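Side-chain contacts in serpin 2 (Anopheles gambiae, PDB 3PZF), which inhibits clip-domain serine proteases by forming a covalent complex and so holds back phenoloxidase activation and melanization in the mosquito hemolymph: residues A[27-30]-A[31-35]; A[87-90]-A[91-95]; A[250-253]-A[254-257]; A[271-274]-A[275-278]; A[296-299]-A[300-304]. All coordinates share one frame; numbering follows the deposited sequence.

In the fold
The five contacts follow one another along a single serpin chain, each within a short continuous stretch. Contact 1 lies on helix 24-35 and contact 2 on helix 83-98, their centres about 24 Å apart. Contacts 3 and 4 sit at both ends of the excursion from strand 244-251 through helices 257-263 and 266-274 into strand 277-295, with about 18 Å between centres. That long strand leads directly to helix 297-302, which carries contact 5, about 32 Å from contact 4 between centres. Contacts 1 and 5 touch, Phe-29 and Ile-33 packing on Leu-300 and Pro-299, so an N-terminal helix is joined to a helix from much later in the sequence.

Contact 1. Residues A[27-30]-A[31-35]; sequences LMFV and KEIFK
Lys-31 meets Leu-27 first: its backbone N bonds to Leu-27 O at 3.0 Å, and its side chain then runs past that same oxygen, CG coming to 3.2 Å from Leu-27 O. Farther out, NZ leaves the turn and bonds to Ile-264 O. Glu-32 takes the next step with its N on Met-28 O; its CB lies by Phe-29 O, while its chain bends at chi2 and carries the carboxylate away toward helix 297-302. Ile-33 brings its longer branch to the Phe-29 ring. CG1 stands over one ring face, 4.3 Å from the centroid, and CD1 reaches on to CZ at 3.9 Å from that atom of Phe-29. With chi1 at -170°, Phe-29 sets its ring on the far side of CB from its own N, where this branch can cover it. Phe-34 closes the series. Its N bonds to Val-30 O at 2.9 Å, and its ring lies alongside Val-30, pointing the same way. The CG1 methyl of Val-30 rests over the ring face, 3.6 Å from the centroid of Phe-34 and displaced toward the rim on the CE2 side. Two CH-pi contacts of i to i+4 spacing, with the ring first in one pair and second in the other, thus accompany the backbone bonds of an alpha-helix packed into the serpin core against helix 297-302 and strand 41-43.

Contact 2. Residues A[87-90]-A[91-95]; sequences RSYY and KQLLE
Lys-91 N bonds to Arg-87 O at 2.9 Å, and the CB of the same lysine lies only 3.0 Å from that carbonyl oxygen of Arg-87. From there Lys-91 starts out with CG anti to its N (chi1 -176°) and then bends at chi3 and chi4, which carries NZ forward along the helix to the residue four places on. NZ forms a salt bridge with Glu-95 OE2, 2.8 Å between the two atoms. The ammonium arrives on the syn side of the carboxylate, 30° out of its plane, and His-133 NE2 is a second partner of OE2. Arg-87 sends its guanidinium away from this turn to a salt bridge with Glu-57 on helix 45-58.

Tyr-89 and Leu-93 form the apolar part. Both methyls of the leucine address the phenol: CD1 stands over one face, 4.2 Å from the ring centroid of Tyr-89, whereas CD2 sits by the hydroxyl-bearing end, 3.6 Å from CZ of Tyr-89. CD1 also comes within 3.3 Å of Tyr-89 O, the acceptor for Leu-93 N. On the neighbouring position Tyr-90 turns its ring toward helix 45-58, where it packs on Phe-46 and Ile-50, and its hydroxyl bonds to Val-77 O. The Tyr-89 ring and the Leu-93 methyls thus cover each other, while Lys-91 is paired with Glu-95 and Arg-87 with Glu-57; with two nitrogens at OE2, the carboxylate of Glu-95 is probably kept negative.

Contact 3. Residues A[250-253]-A[254-257]; sequences LPNP and DNTV
Pro-251 turns its ring toward the returning chain, with CB and CG meeting different parts of it. CB lies 3.6 Å from Asn-255 O, and CG packs against the CG2 methyl of Val-257 at 3.9 Å from that carbon. Val-257 holds this methyl beside its own backbone N, so that the valine branch and the proline ring meet across the turn. Between them the chain reverses through a type I beta turn from Asn-252 to Asn-255, closed by Asn-255 N on Asn-252 O at 2.9 Å.

In both of the asparagines that frame the turn CG lies beside the backbone N, and the closest approach of their side chains is Asn-255 ND2 to Asn-252 CB at 4.1 Å. Their amides bond to other partners: Asn-252 OD1 to Asn-226 ND2, and Asn-255 ND2 to Gly-231 O. Beyond the turn, Thr-256 occupies the N-cap of helix 257-263. The passage from strand to helix thus combines an apolar proline-valine contact with asparagine amides that anchor the turn to strand 211-227 and the loop that follows it.

Contact 4. Residues A[271-274]-A[275-278]; sequences QALW and YMEE
The end of helix 266-274, where the chain passes into strand 277-295, brings Gln-271 against Tyr-275 and Leu-273 against Met-276. Tyr-275 N makes the last i to i+4 bond of these two segments, to Gln-271 O at 3.0 Å. The two side chains run side by side and point the same way. Gln-271 CG lies over one face of the phenol, 4.1 Å from the ring centroid of Tyr-275 and 28° off its normal, in a CH-pi contact. The glutamine chain is extended beyond CG, which brings its amide to the outer end of the ring: NE2 is 3.4 Å from Tyr-275 CZ, with amide and ring planes 41° apart. NE2 also comes near the hydroxyl, but the angle there is too poor for a hydrogen bond.

After the Tyr-275 bond the spacing shortens as the helix gives way to the strand: Met-276 N bonds to Leu-273 O, three residues back, at 3.1 Å. The donor stands well above the carbonyl plane, 64° out of it. Met-276 runs beside Leu-273 in the same direction, and its SD touches Leu-273 CD2 at 3.8 Å from that methyl. Both residues face the beta strands beneath, packing on Ile-234 of strand 232-238 and on Tyr-247 of strand 244-251. Glu-277 then enters the strand through backbone hydrogen bonding with Tyr-224.

Contact 5. Residues A[296-299]-A[300-304]; sequences LNEP and LQQVG
Glu-298 and Gln-302 face each other one turn apart on the short helix 297-302, which ends in a Schellman motif with Gly-304, at positive phi, as its C-prime residue. Followed outward from CB, Gln-302 first passes the backbone of the preceding turn. Its CB lies 3.5 Å from Pro-299 O, and CG comes to 3.4 Å from Glu-298 O, the oxygen that also accepts Gln-302 N. A bend at chi2 (-57°) then turns the chain back along the helix. CD lies by the Glu-298 carboxylate, and at the tip NE2 stands 3.4 Å from Glu-298 OE2, with the carboxylate and amide planes 44° apart. Glu-298 contributes its own bend at chi2, which brings its tip forward to meet the amide.

Gln-301 approaches the same carboxylate from another direction, its amide plane nearly perpendicular to it at 85°. Its chain passes close to the preceding turn, CG lying 3.2 Å from Asn-297 O, the acceptor of Gln-301 N. Asn-297 itself uses its amide on strand 332-341 and the residues leading into it, bonding through OD1 to Ile-333 N and through ND2 to Ser-331 O. The apolar side of the helix is turned to the serpin core: Pro-299 and Leu-300 pack on helix 24-35, and Leu-296 packs on helix 45-58 through Val-48 and Leu-51. On this side Leu-300 N bonds to Leu-296 O, and one methyl of the same leucine, CD1, rests 3.9 Å from Leu-296 CB.

Contact 1. Residues A[27-30]-A[31-35]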
loop_
_atom_site.group_PDB
_atom_site.type_symbol
_atom_site.label_atom_id
_atom_site.label_comp_id
_atom_site.label_asym_id
_atom_site.label_seq_id
_atom_site.Cartn_x
_atom_site.Cartn_y
_atom_site.Cartn_z
ATOM N N LEU A 27 8.876 0.374 5.133
ATOM C CA LEU A 27 9.463 -0.945 5.301
ATOM C C LEU A 27 9.242 -1.502 6.704
ATOM O O LEU A 27 8.933 -2.673 6.847
ATOM C CB LEU A 27 10.950 -0.914 4.951
ATOM C CG LEU A 27 11.199 -0.571 3.478
ATOM C CD1 LEU A 27 12.683 -0.479 3.126
ATOM C CD2 LEU A 27 10.517 -1.619 2.602
ATOM N N MET A 28 9.395 -0.666 7.726
ATOM C CA MET A 28 9.093 -1.083 9.101
ATOM C C MET A 28 7.647 -1.573 9.248
ATOM O O MET A 28 7.382 -2.633 9.820
ATOM C CB MET A 28 9.377 0.080 10.075
ATOM C CG MET A 28 9.043 -0.214 11.533
ATOM S SD MET A 28 9.246 1.234 12.630
ATOM C CE MET A 28 8.133 2.417 11.881
ATOM N N PHE A 29 6.695 -0.831 8.699
ATOM C CA PHE A 29 5.295 -1.172 8.886
ATOM C C PHE A 29 4.913 -2.417 8.055
ATOM O O PHE A 29 4.139 -3.261 8.486
ATOM C CB PHE A 29 4.419 0.007 8.453
ATOM C CG PHE A 29 2.977 -0.141 8.819
ATOM C CD1 PHE A 29 2.570 -0.010 10.142
ATOM C CD2 PHE A 29 2.019 -0.388 7.841
ATOM C CE1 PHE A 29 1.223 -0.139 10.483
ATOM C CE2 PHE A 29 0.675 -0.502 8.170
ATOM C CZ PHE A 29 0.282 -0.382 9.494
ATOM N N VAL A 30 5.439 -2.491 6.850
ATOM C CA VAL A 30 5.214 -3.665 5.995
ATOM C C VAL A 30 5.693 -4.911 6.724
ATOM O O VAL A 30 4.995 -5.923 6.776
ATOM C CB VAL A 30 5.941 -3.519 4.657
ATOM C CG1 VAL A 30 6.198 -4.894 4.032
ATOM C CG2 VAL A 30 5.100 -2.646 3.702
ATOM N N LYS A 31 6.870 -4.837 7.325
ATOM C CA LYS A 31 7.425 -6.026 7.985
ATOM C C LYS A 31 6.548 -6.473 9.147
ATOM O O LYS A 31 6.366 -7.673 9.374
ATOM C CB LYS A 31 8.834 -5.759 8.502
ATOM C CG LYS A 31 9.884 -5.639 7.426
ATOM C CD LYS A 31 11.241 -5.896 8.046
ATOM C CE LYS A 31 12.273 -4.905 7.621
ATOM N NZ LYS A 31 13.573 -5.257 8.278
ATOM N N GLU A 32 5.993 -5.508 9.875
ATOM C CA GLU A 32 5.096 -5.795 10.994
ATOM C C GLU A 32 3.835 -6.512 10.527
ATOM O O GLU A 32 3.375 -7.457 11.156
ATOM C CB GLU A 32 4.712 -4.488 11.707
ATOM C CG GLU A 32 3.667 -4.631 12.821
ATOM C CD GLU A 32 4.154 -5.464 14.004
ATOM O OE1 GLU A 32 5.373 -5.495 14.254
ATOM O OE2 GLU A 32 3.315 -6.100 14.676
ATOM N N ILE A 33 3.248 -6.044 9.438
ATOM C CA ILE A 33 2.047 -6.678 8.922
ATOM C C ILE A 33 2.388 -8.087 8.437
ATOM O O ILE A 33 1.716 -9.038 8.797
ATOM C CB ILE A 33 1.420 -5.864 7.766
ATOM C CG1 ILE A 33 1.096 -4.410 8.196
ATOM C CG2 ILE A 33 0.158 -6.513 7.315
ATOM C CD1 ILE A 33 0.245 -4.325 9.411
ATOM N N PHE A 34 3.432 -8.226 7.625
ATOM C CA PHE A 34 3.734 -9.527 7.010
ATOM C C PHE A 34 4.014 -10.606 8.065
ATOM O O PHE A 34 3.573 -11.754 7.932
ATOM C CB PHE A 34 4.951 -9.427 6.072
ATOM C CG PHE A 34 4.688 -8.711 4.759
ATOM C CD1 PHE A 34 3.479 -8.082 4.485
ATOM C CD2 PHE A 34 5.690 -8.683 3.790
ATOM C CE1 PHE A 34 3.274 -7.408 3.264
ATOM C CE2 PHE A 34 5.493 -8.011 2.579
ATOM C CZ PHE A 34 4.300 -7.381 2.307
ATOM N N LYS A 35 4.749 -10.235 9.109
ATOM C CA LYS A 35 5.140 -11.178 10.166
ATOM C C LYS A 35 3.941 -11.703 10.942
ATOM O O LYS A 35 4.032 -12.734 11.611
ATOM C CB LYS A 35 6.106 -10.508 11.149
ATOM C CG LYS A 35 7.549 -10.411 10.649
#

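Contact 2. Residues A[87-90]-A[91-95]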
loop_
_atom_site.group_PDB
_atom_site.type_symbol
_atom_site.label_atom_id
_atom_site.label_comp_id
_atom_site.label_asym_id
_atom_site.label_seq_id
_atom_site.Cartn_x
_atom_site.Cartn_y
_atom_site.Cartn_z
ATOM N N ARG A 87 2.742 19.512 3.799
ATOM C CA ARG A 87 1.632 19.600 2.876
ATOM C C ARG A 87 2.097 19.511 1.426
ATOM O O ARG A 87 1.556 18.721 0.679
ATOM C CB ARG A 87 0.851 20.884 3.103
ATOM C CG ARG A 87 0.004 20.826 4.365
ATOM C CD ARG A 87 -0.472 22.258 4.794
ATOM N NE ARG A 87 -1.151 22.185 6.087
ATOM C CZ ARG A 87 -1.614 23.245 6.753
ATOM N NH1 ARG A 87 -1.489 24.461 6.240
ATOM N NH2 ARG A 87 -2.211 23.083 7.929
ATOM N N SER A 88 3.081 20.311 1.021
ATOM C CA SER A 88 3.483 20.318 -0.385
ATOM C C SER A 88 4.111 18.991 -0.778
ATOM O O SER A 88 3.925 18.534 -1.890
ATOM C CB SER A 88 4.423 21.487 -0.719
ATOM O OG SER A 88 5.547 21.499 0.133
ATOM N N TYR A 89 4.811 18.355 0.153
ATOM C CA TYR A 89 5.423 17.050 -0.092
ATOM C C TYR A 89 4.374 16.000 -0.366
ATOM O O TYR A 89 4.415 15.344 -1.408
ATOM C CB TYR A 89 6.236 16.603 1.129
ATOM C CG TYR A 89 6.919 15.264 0.959
ATOM C CD1 TYR A 89 8.045 15.150 0.148
ATOM C CD2 TYR A 89 6.474 14.141 1.621
ATOM C CE1 TYR A 89 8.688 13.951 -0.013
ATOM C CE2 TYR A 89 7.115 12.906 1.455
ATOM C CZ TYR A 89 8.231 12.836 0.638
ATOM O OH TYR A 89 8.902 11.647 0.446
ATOM N N TYR A 90 3.466 15.787 0.587
ATOM C CA TYR A 90 2.459 14.749 0.410
ATOM C C TYR A 90 1.531 15.088 -0.744
ATOM O O TYR A 90 1.094 14.203 -1.472
ATOM C CB TYR A 90 1.700 14.450 1.710
ATOM C CG TYR A 90 2.550 13.647 2.640
ATOM C CD1 TYR A 90 2.884 12.330 2.317
ATOM C CD2 TYR A 90 3.082 14.193 3.795
ATOM C CE1 TYR A 90 3.678 11.584 3.133
ATOM C CE2 TYR A 90 3.878 13.438 4.638
ATOM C CZ TYR A 90 4.179 12.127 4.284
ATOM O OH TYR A 90 4.962 11.322 5.071
ATOM N N LYS A 91 1.279 16.372 -0.952
ATOM C CA LYS A 91 0.405 16.764 -2.041
ATOM C C LYS A 91 1.056 16.407 -3.390
ATOM O O LYS A 91 0.392 15.931 -4.312
ATOM C CB LYS A 91 0.115 18.262 -1.946
ATOM C CG LYS A 91 -0.861 18.775 -2.971
ATOM C CD LYS A 91 -1.121 20.288 -2.755
ATOM C CE LYS A 91 -1.395 20.980 -4.066
ATOM N NZ LYS A 91 -2.758 20.678 -4.563
ATOM N N GLN A 92 2.355 16.661 -3.506
ATOM C CA GLN A 92 3.070 16.401 -4.751
ATOM C C GLN A 92 3.058 14.906 -5.044
ATOM O O GLN A 92 2.786 14.491 -6.174
ATOM C CB GLN A 92 4.521 16.871 -4.660
ATOM C CG GLN A 92 5.371 16.357 -5.817
ATOM C CD GLN A 92 6.808 16.869 -5.817
ATOM O OE1 GLN A 92 7.562 16.617 -6.761
ATOM N NE2 GLN A 92 7.189 17.595 -4.773
ATOM N N LEU A 93 3.375 14.103 -4.029
ATOM C CA LEU A 93 3.402 12.639 -4.197
ATOM C C LEU A 93 2.008 12.060 -4.512
ATOM O O LEU A 93 1.897 11.148 -5.321
ATOM C CB LEU A 93 3.965 11.951 -2.945
ATOM C CG LEU A 93 5.494 11.763 -2.876
ATOM C CD1 LEU A 93 6.247 13.084 -3.043
ATOM C CD2 LEU A 93 5.860 11.143 -1.545
ATOM N N LEU A 94 0.959 12.580 -3.876
ATOM C CA LEU A 94 -0.406 12.114 -4.156
ATOM C C LEU A 94 -0.761 12.423 -5.595
ATOM O O LEU A 94 -1.349 11.606 -6.294
ATOM C CB LEU A 94 -1.439 12.803 -3.258
ATOM C CG LEU A 94 -1.660 12.131 -1.923
ATOM C CD1 LEU A 94 -2.419 13.070 -0.997
ATOM C CD2 LEU A 94 -2.421 10.786 -2.133
ATOM N N GLU A 95 -0.414 13.626 -6.040
ATOM C CA GLU A 95 -0.787 14.054 -7.380
ATOM C C GLU A 95 0.047 13.350 -8.461
ATOM O O GLU A 95 -0.439 13.103 -9.564
ATOM C CB GLU A 95 -0.724 15.592 -7.475
ATOM C CG GLU A 95 -1.834 16.238 -6.623
ATOM C CD GLU A 95 -1.840 17.758 -6.635
ATOM O OE1 GLU A 95 -0.866 18.367 -7.124
ATOM O OE2 GLU A 95 -2.833 18.331 -6.125
#

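Contact 3. Residues A[250-253]-A[254-257]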
loop_
_atom_site.group_PDB
_atom_site.type_symbol
_atom_site.label_atom_id
_atom_site.label_comp_id
_atom_site.label_asym_id
_atom_site.label_seq_id
_atom_site.Cartn_x
_atom_site.Cartn_y
_atom_site.Cartn_z
ATOM N N LEU A 250 12.081 -12.424 -4.918
ATOM C CA LEU A 250 11.846 -13.868 -4.839
ATOM C C LEU A 250 13.024 -14.481 -4.103
ATOM O O LEU A 250 14.134 -14.542 -4.645
ATOM C CB LEU A 250 11.740 -14.451 -6.249
ATOM C CG LEU A 250 11.644 -15.992 -6.360
ATOM C CD1 LEU A 250 10.320 -16.515 -5.793
ATOM C CD2 LEU A 250 11.800 -16.410 -7.811
ATOM N N PRO A 251 12.805 -14.922 -2.857
ATOM C CA PRO A 251 13.894 -15.499 -2.056
ATOM C C PRO A 251 14.520 -16.684 -2.807
ATOM O O PRO A 251 13.790 -17.443 -3.420
ATOM C CB PRO A 251 13.172 -16.007 -0.790
ATOM C CG PRO A 251 11.955 -15.096 -0.663
ATOM C CD PRO A 251 11.534 -14.825 -2.099
ATOM N N ASN A 252 15.840 -16.794 -2.811
ATOM C CA ASN A 252 16.475 -17.976 -3.353
ATOM C C ASN A 252 15.917 -19.185 -2.621
ATOM O O ASN A 252 15.369 -19.063 -1.518
ATOM C CB ASN A 252 17.993 -17.893 -3.155
ATOM C CG ASN A 252 18.625 -16.692 -3.850
ATOM O OD1 ASN A 252 18.127 -16.166 -4.867
ATOM N ND2 ASN A 252 19.757 -16.268 -3.317
ATOM N N PRO A 253 16.033 -20.374 -3.232
ATOM C CA PRO A 253 15.366 -21.553 -2.663
ATOM C C PRO A 253 15.847 -21.884 -1.248
ATOM O O PRO A 253 15.121 -22.509 -0.481
ATOM C CB PRO A 253 15.749 -22.677 -3.637
ATOM C CG PRO A 253 16.091 -21.988 -4.909
ATOM C CD PRO A 253 16.705 -20.668 -4.508
ATOM N N ASP A 254 17.048 -21.434 -0.916
ATOM C CA ASP A 254 17.664 -21.685 0.380
ATOM C C ASP A 254 17.039 -20.848 1.503
ATOM O O ASP A 254 17.311 -21.091 2.676
ATOM C CB ASP A 254 19.159 -21.343 0.305
ATOM C CG ASP A 254 20.046 -22.567 0.117
ATOM O OD1 ASP A 254 19.538 -23.616 -0.333
ATOM O OD2 ASP A 254 21.262 -22.473 0.416
ATOM N N ASN A 255 16.211 -19.869 1.138
ATOM C CA ASN A 255 15.737 -18.857 2.078
ATOM C C ASN A 255 14.238 -18.720 2.028
ATOM O O ASN A 255 13.622 -19.064 1.031
ATOM C CB ASN A 255 16.317 -17.487 1.737
ATOM C CG ASN A 255 17.828 -17.464 1.784
ATOM O OD1 ASN A 255 18.436 -18.005 2.697
ATOM N ND2 ASN A 255 18.441 -16.840 0.790
ATOM N N THR A 256 13.664 -18.172 3.093
ATOM C CA THR A 256 12.224 -17.948 3.154
ATOM C C THR A 256 11.953 -16.472 2.993
ATOM O O THR A 256 12.868 -15.654 3.086
ATOM C CB THR A 256 11.633 -18.354 4.518
ATOM O OG1 THR A 256 12.246 -17.555 5.537
ATOM C CG2 THR A 256 11.870 -19.833 4.809
ATOM N N VAL A 257 10.691 -16.123 2.773
ATOM C CA VAL A 257 10.287 -14.716 2.743
ATOM C C VAL A 257 10.645 -14.024 4.056
ATOM O O VAL A 257 11.112 -12.884 4.060
ATOM C CB VAL A 257 8.769 -14.598 2.484
ATOM C CG1 VAL A 257 8.219 -13.227 2.938
ATOM C CG2 VAL A 257 8.476 -14.844 1.012
#

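Contact 4. Residues A[271-274]-A[275-278]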
loop_
_atom_site.group_PDB
_atom_site.type_symbol
_atom_site.label_atom_id
_atom_site.label_comp_id
_atom_site.label_asym_id
_atom_site.label_seq_id
_atom_site.Cartn_x
_atom_site.Cartn_y
_atom_site.Cartn_z
ATOM N N GLN A 271 20.393 -0.565 -2.038
ATOM C CA GLN A 271 21.527 -1.171 -2.741
ATOM C C GLN A 271 21.051 -2.299 -3.632
ATOM O O GLN A 271 21.517 -2.437 -4.749
ATOM C CB GLN A 271 22.553 -1.712 -1.758
ATOM C CG GLN A 271 23.797 -2.302 -2.448
ATOM C CD GLN A 271 24.724 -2.959 -1.474
ATOM O OE1 GLN A 271 24.970 -2.435 -0.399
ATOM N NE2 GLN A 271 25.265 -4.107 -1.850
ATOM N N ALA A 272 20.108 -3.106 -3.149
ATOM C CA ALA A 272 19.652 -4.263 -3.948
ATOM C C ALA A 272 19.036 -3.747 -5.254
ATOM O O ALA A 272 19.307 -4.279 -6.319
ATOM C CB ALA A 272 18.651 -5.101 -3.181
ATOM N N LEU A 273 18.253 -2.676 -5.186
ATOM C CA LEU A 273 17.659 -2.122 -6.406
ATOM C C LEU A 273 18.744 -1.449 -7.267
ATOM O O LEU A 273 18.694 -1.479 -8.504
ATOM C CB LEU A 273 16.546 -1.133 -6.094
ATOM C CG LEU A 273 15.392 -1.686 -5.226
ATOM C CD1 LEU A 273 14.358 -0.567 -4.914
ATOM C CD2 LEU A 273 14.732 -2.883 -5.835
ATOM N N TRP A 274 19.736 -0.870 -6.603
ATOM C CA TRP A 274 20.834 -0.192 -7.298
ATOM C C TRP A 274 21.600 -1.143 -8.180
ATOM O O TRP A 274 22.041 -0.788 -9.274
ATOM C CB TRP A 274 21.779 0.431 -6.253
ATOM C CG TRP A 274 22.852 1.357 -6.799
ATOM C CD1 TRP A 274 24.208 1.113 -6.911
ATOM C CD2 TRP A 274 22.647 2.690 -7.253
ATOM N NE1 TRP A 274 24.845 2.230 -7.432
ATOM C CE2 TRP A 274 23.905 3.212 -7.629
ATOM C CE3 TRP A 274 21.513 3.506 -7.359
ATOM C CZ2 TRP A 274 24.054 4.500 -8.142
ATOM C CZ3 TRP A 274 21.660 4.781 -7.860
ATOM C CH2 TRP A 274 22.924 5.272 -8.239
ATOM N N TYR A 275 21.762 -2.374 -7.706
ATOM C CA TYR A 275 22.480 -3.411 -8.442
ATOM C C TYR A 275 21.731 -3.987 -9.654
ATOM O O TYR A 275 22.298 -4.743 -10.441
ATOM C CB TYR A 275 22.774 -4.565 -7.498
ATOM C CG TYR A 275 23.995 -4.381 -6.635
ATOM C CD1 TYR A 275 24.509 -3.107 -6.360
ATOM C CD2 TYR A 275 24.652 -5.470 -6.107
ATOM C CE1 TYR A 275 25.618 -2.941 -5.568
ATOM C CE2 TYR A 275 25.779 -5.314 -5.325
ATOM C CZ TYR A 275 26.257 -4.040 -5.065
ATOM O OH TYR A 275 27.367 -3.896 -4.280
ATOM N N MET A 276 20.456 -3.674 -9.812
ATOM C CA MET A 276 19.717 -4.238 -10.933
ATOM C C MET A 276 20.143 -3.593 -12.235
ATOM O O MET A 276 20.316 -2.401 -12.293
ATOM C CB MET A 276 18.200 -4.044 -10.726
ATOM C CG MET A 276 17.703 -4.761 -9.494
ATOM S SD MET A 276 15.972 -4.331 -9.100
ATOM C CE MET A 276 15.125 -5.289 -10.397
ATOM N N GLU A 277 20.285 -4.381 -13.290
ATOM C CA GLU A 277 20.490 -3.810 -14.607
ATOM C C GLU A 277 19.687 -4.596 -15.633
ATOM O O GLU A 277 19.224 -5.699 -15.363
ATOM C CB GLU A 277 21.989 -3.807 -14.971
ATOM C CG GLU A 277 22.640 -5.171 -14.911
ATOM C CD GLU A 277 24.155 -5.101 -15.142
ATOM O OE1 GLU A 277 24.661 -4.000 -15.470
ATOM O OE2 GLU A 277 24.833 -6.143 -14.988
ATOM N N GLU A 278 19.491 -4.010 -16.806
ATOM C CA GLU A 278 18.725 -4.688 -17.852
ATOM C C GLU A 278 19.398 -5.973 -18.297
ATOM O O GLU A 278 20.562 -5.982 -18.745
ATOM C CB GLU A 278 18.543 -3.787 -19.072
ATOM C CG GLU A 278 17.501 -2.713 -18.917
ATOM C CD GLU A 278 16.972 -2.243 -20.259
ATOM O OE1 GLU A 278 17.226 -2.935 -21.276
ATOM O OE2 GLU A 278 16.308 -1.185 -20.297
#

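Contact 5. Residues A[296-299]-A[300-304]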
loop_
_atom_site.group_PDB
_atom_site.type_symbol
_atom_site.label_atom_id
_atom_site.label_comp_id
_atom_site.label_asym_id
_atom_site.label_seq_id
_atom_site.Cartn_x
_atom_site.Cartn_y
_atom_site.Cartn_z
ATOM N N LEU A 296 -5.757 -0.849 11.586
ATOM C CA LEU A 296 -4.337 -0.497 11.698
ATOM C C LEU A 296 -3.936 -0.130 13.128
ATOM O O LEU A 296 -2.750 0.013 13.393
ATOM C CB LEU A 296 -3.981 0.661 10.754
ATOM C CG LEU A 296 -4.270 0.437 9.259
ATOM C CD1 LEU A 296 -3.687 1.613 8.416
ATOM C CD2 LEU A 296 -3.671 -0.917 8.770
ATOM N N ASN A 297 -4.901 -0.014 14.045
ATOM C CA ASN A 297 -4.572 0.340 15.438
ATOM C C ASN A 297 -3.438 -0.541 15.987
ATOM O O ASN A 297 -2.413 -0.043 16.472
ATOM C CB ASN A 297 -5.788 0.209 16.377
ATOM C CG ASN A 297 -6.926 1.155 16.016
ATOM O OD1 ASN A 297 -7.221 1.358 14.845
ATOM N ND2 ASN A 297 -7.585 1.732 17.036
ATOM N N GLU A 298 -3.630 -1.854 15.919
ATOM C CA GLU A 298 -2.718 -2.777 16.578
ATOM C C GLU A 298 -1.312 -2.732 15.958
ATOM O O GLU A 298 -0.324 -2.546 16.672
ATOM C CB GLU A 298 -3.305 -4.190 16.559
ATOM C CG GLU A 298 -2.283 -5.318 16.745
ATOM C CD GLU A 298 -1.621 -5.304 18.117
ATOM O OE1 GLU A 298 -1.818 -4.325 18.872
ATOM O OE2 GLU A 298 -0.906 -6.280 18.435
ATOM N N PRO A 299 -1.208 -2.884 14.627
ATOM C CA PRO A 299 0.141 -2.803 14.039
ATOM C C PRO A 299 0.823 -1.447 14.232
ATOM O O PRO A 299 2.041 -1.417 14.396
ATOM C CB PRO A 299 -0.094 -3.079 12.546
ATOM C CG PRO A 299 -1.544 -2.907 12.318
ATOM C CD PRO A 299 -2.218 -3.265 13.629
ATOM N N LEU A 300 0.073 -0.345 14.201
ATOM C CA LEU A 300 0.680 0.950 14.446
ATOM C C LEU A 300 1.250 0.977 15.862
ATOM O O LEU A 300 2.365 1.451 16.071
ATOM C CB LEU A 300 -0.324 2.088 14.236
ATOM C CG LEU A 300 -0.642 2.400 12.760
ATOM C CD1 LEU A 300 -1.884 3.317 12.661
ATOM C CD2 LEU A 300 0.554 3.034 12.011
ATOM N N GLN A 301 0.503 0.432 16.818
ATOM C CA GLN A 301 0.947 0.402 18.209
ATOM C C GLN A 301 2.213 -0.436 18.323
ATOM O O GLN A 301 3.149 -0.074 19.025
ATOM C CB GLN A 301 -0.161 -0.148 19.116
ATOM C CG GLN A 301 -1.288 0.874 19.353
ATOM C CD GLN A 301 -2.485 0.326 20.123
ATOM O OE1 GLN A 301 -3.199 1.075 20.789
ATOM N NE2 GLN A 301 -2.713 -0.972 20.024
ATOM N N GLN A 302 2.245 -1.540 17.598
ATOM C CA GLN A 302 3.399 -2.431 17.636
ATOM C C GLN A 302 4.669 -1.741 17.149
ATOM O O GLN A 302 5.747 -2.016 17.659
ATOM C CB GLN A 302 3.130 -3.700 16.827
ATOM C CG GLN A 302 2.153 -4.645 17.508
ATOM C CD GLN A 302 2.607 -5.054 18.901
ATOM O OE1 GLN A 302 3.686 -5.611 19.074
ATOM N NE2 GLN A 302 1.782 -4.768 19.906
ATOM N N VAL A 303 4.551 -0.837 16.181
ATOM C CA VAL A 303 5.737 -0.178 15.656
ATOM C C VAL A 303 6.029 1.165 16.354
ATOM O O VAL A 303 6.881 1.918 15.896
ATOM C CB VAL A 303 5.654 0.039 14.127
ATOM C CG1 VAL A 303 5.576 -1.298 13.395
ATOM C CG2 VAL A 303 4.469 0.936 13.781
ATOM N N GLY A 304 5.334 1.457 17.454
ATOM C CA GLY A 304 5.667 2.614 18.280
ATOM C C GLY A 304 4.736 3.813 18.172
ATOM O O GLY A 304 4.965 4.845 18.809
#